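Local coordinates for protein diaminopimelate decarboxylase (Psychromonas ingrahamii, PDB 4XG1) that probably decarboxylates meso-diaminopimelate to L-lysine, the last step of lysine biosynthesis, as a pyridoxal phosphate-dependent homodimer with a TIM-barrel domain, at residues B[158-163]-B[208-213]; B[197-202]-B[235-240]. One frame throughout, in Å; residues are numbered along the deposited sequence.

Interaction 1 (B[158-163]-B[208-213]). With TME (propane), chain Q.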
loop_
_atom_site.group_PDB
_atom_site.type_symbol
_atom_site.label_atom_id
_atom_site.label_comp_id
_atom_site.label_asym_id
_atom_site.label_seq_id
_atom_site.Cartn_x
_atom_site.Cartn_y
_atom_site.Cartn_z
ATOM N N GLY B 158 27.881 -2.938 -18.671
ATOM C CA GLY B 158 27.770 -2.598 -20.092
ATOM C C GLY B 158 26.818 -3.464 -20.884
ATOM O O GLY B 158 26.442 -3.104 -21.991
ATOM N N THR B 159 26.440 -4.611 -20.336
ATOM C CA THR B 159 25.432 -5.451 -20.979
ATOM C C THR B 159 24.090 -5.494 -20.226
ATOM O O THR B 159 23.059 -5.784 -20.844
ATOM C CB THR B 159 25.984 -6.874 -21.213
ATOM O OG1 THR B 159 27.084 -6.805 -22.150
ATOM C CG2 THR B 159 24.937 -7.753 -21.794
ATOM N N HIS B 160 24.075 -5.224 -18.920
ATOM C CA HIS B 160 22.799 -5.162 -18.207
ATOM C C HIS B 160 22.883 -4.042 -17.194
ATOM O O HIS B 160 23.106 -4.261 -16.012
ATOM C CB HIS B 160 22.527 -6.476 -17.523
ATOM C CG HIS B 160 22.579 -7.636 -18.440
ATOM N ND1 HIS B 160 21.658 -7.818 -19.449
ATOM C CD2 HIS B 160 23.454 -8.673 -18.522
ATOM C CE1 HIS B 160 21.966 -8.913 -20.117
ATOM N NE2 HIS B 160 23.043 -9.457 -19.569
ATOM N N PRO B 161 22.742 -2.807 -17.678
ATOM C CA PRO B 161 23.069 -1.698 -16.804
ATOM C C PRO B 161 22.095 -1.570 -15.620
ATOM O O PRO B 161 22.528 -1.350 -14.505
ATOM C CB PRO B 161 23.034 -0.489 -17.755
ATOM C CG PRO B 161 22.378 -0.943 -19.017
ATOM C CD PRO B 161 22.058 -2.383 -18.921
ATOM N N TYR B 162 20.805 -1.738 -15.851
ATOM C CA TYR B 162 19.844 -1.556 -14.773
ATOM C C TYR B 162 20.020 -2.642 -13.699
ATOM O O TYR B 162 20.081 -2.346 -12.506
ATOM C CB TYR B 162 18.394 -1.571 -15.283
ATOM C CG TYR B 162 18.049 -0.450 -16.207
ATOM C CD1 TYR B 162 17.951 0.865 -15.744
ATOM C CD2 TYR B 162 17.826 -0.677 -17.558
ATOM C CE1 TYR B 162 17.632 1.925 -16.602
ATOM C CE2 TYR B 162 17.503 0.367 -18.413
ATOM C CZ TYR B 162 17.396 1.665 -17.936
ATOM O OH TYR B 162 17.086 2.711 -18.813
ATOM N N ILE B 163 20.121 -3.897 -14.128
ATOM C CA ILE B 163 20.250 -4.972 -13.156
ATOM C C ILE B 163 21.498 -4.789 -12.326
ATOM O O ILE B 163 21.512 -4.992 -11.110
ATOM C CB ILE B 163 20.254 -6.338 -13.852
ATOM C CG1 ILE B 163 18.847 -6.651 -14.372
ATOM C CG2 ILE B 163 20.707 -7.423 -12.916
ATOM C CD1 ILE B 163 18.862 -7.410 -15.695
ATOM N N ILE B 208 16.646 -13.568 -20.960
ATOM C CA ILE B 208 17.317 -14.692 -20.284
ATOM C C ILE B 208 18.747 -14.363 -19.860
ATOM O O ILE B 208 19.246 -14.862 -18.859
ATOM C CB ILE B 208 17.385 -15.936 -21.221
ATOM C CG1 ILE B 208 15.987 -16.493 -21.480
ATOM C CG2 ILE B 208 18.267 -17.075 -20.688
ATOM C CD1 ILE B 208 15.853 -17.337 -22.745
ATOM N N ALA B 209 19.413 -13.493 -20.598
ATOM C CA ALA B 209 20.838 -13.299 -20.428
ATOM C C ALA B 209 21.285 -13.029 -19.003
ATOM O O ALA B 209 22.238 -13.637 -18.510
ATOM C CB ALA B 209 21.332 -12.211 -21.368
ATOM N N PRO B 210 20.612 -12.119 -18.302
ATOM C CA PRO B 210 21.127 -11.811 -16.972
ATOM C C PRO B 210 21.076 -12.979 -16.031
ATOM O O PRO B 210 21.868 -13.071 -15.087
ATOM C CB PRO B 210 20.208 -10.676 -16.477
ATOM C CG PRO B 210 19.370 -10.282 -17.611
ATOM C CD PRO B 210 19.384 -11.389 -18.615
ATOM N N PHE B 211 20.081 -13.830 -16.225
ATOM C CA PHE B 211 19.914 -14.982 -15.336
ATOM C C PHE B 211 21.104 -15.929 -15.516
ATOM O O PHE B 211 21.760 -16.344 -14.566
ATOM C CB PHE B 211 18.596 -15.686 -15.659
ATOM C CG PHE B 211 17.381 -14.861 -15.351
ATOM C CD1 PHE B 211 17.003 -14.638 -14.019
ATOM C CD2 PHE B 211 16.620 -14.293 -16.360
ATOM C CE1 PHE B 211 15.881 -13.864 -13.707
ATOM C CE2 PHE B 211 15.497 -13.525 -16.054
ATOM C CZ PHE B 211 15.135 -13.293 -14.728
ATOM N N ILE B 212 21.445 -16.165 -16.769
ATOM C CA ILE B 212 22.579 -17.014 -17.097
ATOM C C ILE B 212 23.846 -16.405 -16.577
ATOM O O ILE B 212 24.663 -17.039 -15.910
ATOM C CB ILE B 212 22.711 -17.178 -18.612
ATOM C CG1 ILE B 212 21.461 -17.812 -19.217
ATOM C CG2 ILE B 212 23.900 -18.059 -18.917
ATOM C CD1 ILE B 212 21.067 -19.152 -18.629
ATOM N N GLU B 213 24.032 -15.144 -16.904
ATOM C CA GLU B 213 25.199 -14.445 -16.388
ATOM C C GLU B 213 25.352 -14.639 -14.898
ATOM O O GLU B 213 26.439 -14.902 -14.413
ATOM C CB GLU B 213 25.161 -12.974 -16.752
ATOM C CG GLU B 213 26.530 -12.349 -16.505
ATOM C CD GLU B 213 26.797 -11.042 -17.235
ATOM O OE1 GLU B 213 25.973 -10.573 -18.077
ATOM O OE2 GLU B 213 27.873 -10.480 -16.976
HETATM C C1 TME Q . 18.862 -12.284 -24.130
HETATM C C2 TME Q . 18.099 -13.568 -23.799
HETATM C C3 TME Q . 16.569 -13.492 -24.032
HETATM O O HOH W 1 25.275 -11.341 -20.869
#
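A water joins Glu213 OE1 to His160 NE2, donating to the carboxylate oxygen over 3.0 Å and lying 3.2 Å from the ring nitrogen, within hydrogen-bonding geometry. The same OE1 lies in the plane of the His160 ring, at its edge, 3.2 Å from CD2. It also comes to 3.5 Å from His160 NE2, but the angle there is too poor for a direct hydrogen bond. The carboxylate is turned 64° from the imidazole plane, and its other oxygen, OE2, is hydrogen-bonded to the backbone N of Asp156, which pins the group from the loop that leads into helix 161-169.

The rest of the contact is apolar and centres on the same ring. Pro210 lies over one face: its CG is 4.0 Å from the ring centroid and 18° off the normal, a CH-pi contact. The methyl CG2 of Thr159 lies on the opposite face, near the rim, so the imidazole is sandwiched between two carbon groups. At the edge, Ala209 CB approaches His160 CE1 to 3.6 Å. With CG anti to the carbonyl carbon (chi1 -54°), the His160 side chain reaches from the N-cap position of helix 161-169 across to the first turn of helix 209-227. Further on, Ile163 CD1 touches Pro210 CG at 3.5 Å, so this proline carbon serves both residues. A modelled propane borders the patch, its C1 lying 3.7 Å from Ala209 CB.

Two helix starts of the barrel domain thus meet through one histidine. Apart from the carboxylate oxygen at the ring edge, the direct contacts are carbon against carbon or CH-pi, and the hydrogen-bonded link between the segments runs through the water. The nearby carboxylate may raise the basicity of the buried imidazole.

Interaction 2 (B[197-202]-B[235-240]). With LLP ((2S)-2-amino-6-[[3-hydroxy-2-methyl-5-(phosphonooxymethyl)pyridin-4-yl]methylideneamino]hexanoic acid), chain T; SCN (thiocyanate ion), chain M.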
loop_
_atom_site.group_PDB
_atom_site.type_symbol
_atom_site.label_atom_id
_atom_site.label_comp_id
_atom_site.label_asym_id
_atom_site.label_seq_id
_atom_site.Cartn_x
_atom_site.Cartn_y
_atom_site.Cartn_z
ATOM N N VAL B 197 23.711 -21.650 -1.886
ATOM C CA VAL B 197 23.980 -20.314 -2.392
ATOM C C VAL B 197 22.701 -19.760 -2.993
ATOM O O VAL B 197 21.976 -20.454 -3.730
ATOM C CB VAL B 197 25.101 -20.370 -3.435
ATOM C CG1 VAL B 197 25.140 -19.110 -4.306
ATOM C CG2 VAL B 197 26.424 -20.531 -2.712
ATOM N N ASP B 198 22.460 -18.482 -2.739
ATOM C CA ASP B 198 21.219 -17.831 -3.168
ATOM C C ASP B 198 21.458 -16.500 -3.881
ATOM O O ASP B 198 22.430 -15.792 -3.610
ATOM C CB ASP B 198 20.351 -17.603 -1.919
ATOM C CG ASP B 198 19.164 -16.705 -2.177
ATOM O OD1 ASP B 198 18.246 -17.110 -2.946
ATOM O OD2 ASP B 198 19.182 -15.591 -1.607
ATOM N N CYS B 199 20.576 -16.182 -4.822
ATOM C CA CYS B 199 20.522 -14.853 -5.349
ATOM C C CYS B 199 19.144 -14.462 -5.882
ATOM O O CYS B 199 18.306 -15.328 -6.212
ATOM C CB CYS B 199 21.538 -14.677 -6.458
ATOM S SG CYS B 199 20.970 -15.461 -7.988
ATOM N N HIS B 200 18.922 -13.150 -5.967
ATOM C CA HIS B 200 17.755 -12.651 -6.641
ATOM C C HIS B 200 18.147 -11.328 -7.326
ATOM O O HIS B 200 18.541 -10.417 -6.651
ATOM C CB HIS B 200 16.588 -12.488 -5.648
ATOM C CG HIS B 200 15.372 -11.870 -6.252
ATOM N ND1 HIS B 200 14.438 -12.604 -6.942
ATOM C CD2 HIS B 200 14.954 -10.587 -6.307
ATOM C CE1 HIS B 200 13.502 -11.806 -7.419
ATOM N NE2 HIS B 200 13.776 -10.575 -7.025
ATOM N N ILE B 201 18.047 -11.257 -8.646
ATOM C CA ILE B 201 18.716 -10.202 -9.399
ATOM C C ILE B 201 17.814 -9.030 -9.819
ATOM O O ILE B 201 18.312 -7.960 -10.173
ATOM C CB ILE B 201 19.413 -10.732 -10.665
ATOM C CG1 ILE B 201 18.467 -11.544 -11.545
ATOM C CG2 ILE B 201 20.547 -11.633 -10.251
ATOM C CD1 ILE B 201 18.979 -11.721 -12.959
ATOM N N GLY B 202 16.500 -9.243 -9.729
ATOM C CA GLY B 202 15.539 -8.204 -9.928
ATOM C C GLY B 202 14.194 -8.800 -10.241
ATOM O O GLY B 202 13.991 -9.993 -10.097
ATOM N N LEU B 235 21.535 -24.480 -5.060
ATOM C CA LEU B 235 21.691 -23.150 -5.602
ATOM C C LEU B 235 20.324 -22.565 -5.900
ATOM O O LEU B 235 19.557 -23.124 -6.709
ATOM C CB LEU B 235 22.466 -23.212 -6.908
ATOM C CG LEU B 235 22.618 -21.875 -7.645
ATOM C CD1 LEU B 235 23.520 -20.929 -6.877
ATOM C CD2 LEU B 235 23.156 -22.146 -9.035
ATOM N N ASP B 236 20.026 -21.451 -5.239
ATOM C CA ASP B 236 18.729 -20.782 -5.355
ATOM C C ASP B 236 18.876 -19.557 -6.275
ATOM O O ASP B 236 19.596 -18.608 -5.975
ATOM C CB ASP B 236 18.274 -20.371 -3.940
ATOM C CG ASP B 236 16.846 -19.795 -3.912
ATOM O OD1 ASP B 236 16.398 -19.138 -4.875
ATOM O OD2 ASP B 236 16.207 -19.914 -2.859
ATOM N N LEU B 237 18.190 -19.590 -7.391
ATOM C CA LEU B 237 18.281 -18.536 -8.383
ATOM C C LEU B 237 17.207 -17.436 -8.319
ATOM O O LEU B 237 17.071 -16.628 -9.233
ATOM C CB LEU B 237 18.251 -19.181 -9.764
ATOM C CG LEU B 237 19.468 -20.058 -9.994
ATOM C CD1 LEU B 237 19.326 -20.816 -11.307
ATOM C CD2 LEU B 237 20.749 -19.220 -9.983
ATOM N N GLY B 238 16.456 -17.397 -7.227
ATOM C CA GLY B 238 15.463 -16.375 -7.002
ATOM C C GLY B 238 14.372 -16.426 -8.030
ATOM O O GLY B 238 14.140 -17.475 -8.657
ATOM N N GLY B 239 13.649 -15.315 -8.149
ATOM C CA GLY B 239 12.593 -15.159 -9.142
ATOM C C GLY B 239 13.058 -14.113 -10.129
ATOM O O GLY B 239 14.264 -14.018 -10.388
ATOM N N GLY B 240 12.126 -13.326 -10.642
ATOM C CA GLY B 240 12.463 -12.189 -11.468
ATOM C C GLY B 240 12.045 -12.309 -12.916
ATOM O O GLY B 240 12.125 -11.349 -13.677
HETATM N N1 LLP T . 12.625 -13.881 -4.330
HETATM C C2 LLP T . 12.995 -12.770 -3.684
HETATM C "C2'" LLP T . 14.117 -12.843 -2.679
HETATM C C3 LLP T . 12.262 -11.523 -3.974
HETATM O O3 LLP T . 12.618 -10.366 -3.370
HETATM C C4 LLP T . 11.182 -11.536 -4.966
HETATM C "C4'" LLP T . 10.405 -10.318 -5.355
HETATM C C5 LLP T . 10.869 -12.827 -5.613
HETATM C C6 LLP T . 11.610 -13.938 -5.235
HETATM C "C5'" LLP T . 9.772 -12.983 -6.630
HETATM O OP4 LLP T . 9.958 -12.206 -7.746
HETATM P P LLP T . 8.984 -12.237 -9.018
HETATM O OP1 LLP T . 7.591 -12.137 -8.415
HETATM O OP2 LLP T . 9.448 -11.117 -9.979
HETATM O OP3 LLP T . 9.305 -13.509 -9.827
HETATM N N LLP T . 5.721 -4.932 -5.857
HETATM C CA LLP T . 6.503 -5.091 -7.150
HETATM C CB LLP T . 7.165 -6.463 -7.229
HETATM C CG LLP T . 8.614 -6.536 -6.788
HETATM C CD LLP T . 8.870 -7.682 -5.834
HETATM C CE LLP T . 10.383 -7.846 -5.593
HETATM N NZ LLP T . 10.846 -9.034 -4.847
HETATM C C LLP T . 5.540 -5.005 -8.310
HETATM O O LLP T . 4.336 -4.931 -8.136
HETATM O OXT LLP T . 5.913 -5.022 -9.471
HETATM S S SCN M . 15.643 -7.116 -5.900
HETATM C C SCN M . 14.216 -7.220 -6.428
HETATM N N SCN M . 13.166 -7.345 -6.904
HETATM O O HOH W 2 16.978 -13.746 -9.395
#
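Val197 O accepts from Asp236 N at 2.7 Å, and Asp236 O accepts from Cys199 N at 2.9 Å. These two bonds join the ends of strands 192-198 and 234-236 in parallel register.

Side chains follow that register. Val197 CG1 and Leu235 CD1 touch at 3.5 Å, lying side by side. From the other face project Asp198 and Asp236, whose OD1 atoms are 3.4 Å apart with carboxylate planes 76° to each other, an approach of like charges. Asp236 OD1 is occupied by Gly238 N (2.9 Å), forming an Asx turn, while OD2 has a weak bond from Asn124.

Beyond the strands, polar bonds order the loops. Gly239 N donates to His200 ND1 over 3.1 Å (158° at the hydrogen), in the ring plane. A water accepts from Ile201 N and donates to the carbonyl oxygens of Leu237 and Gly239.

Ligand contacts complete the set. His200, with CG anti to the backbone N (chi1 175°), presents one ring face to the pyridine of the pyridoxal phosphate-lysine adduct; atom C3 of the adduct sits 3.5 Å above the plane, over the ring centre. Gly240 N donates to phosphate oxygen OP3 of the adduct at 2.9 Å.

A histidine over the cofactor ring and a glycine-rich phosphate loop after a barrel strand are characteristic of fold-type III, alanine racemase-like pyridoxal phosphate enzymes.

From the N terminus the segments come in the order 158-163, 197-202, 208-213, 235-240, so the two contacts alternate and their loops cross. Interaction 1 closes a loop that runs through strand 192-198 and joins the starts of helices 161-169 and 209-227. Interaction 2 closes the beta-alpha-beta unit whose crossover is helix 209-227, pairing its two strands at the cofactor end. That helix is common ground: Phe211, within 208-213, packs its CD1 3.7 Å from Ile201 CD1 and its CZ 3.7 Å from Gly240 C. Ile163 CG2 lies 3.7 Å from Ile201 O. The outer helix pair therefore rests directly on the loops that hold the adduct.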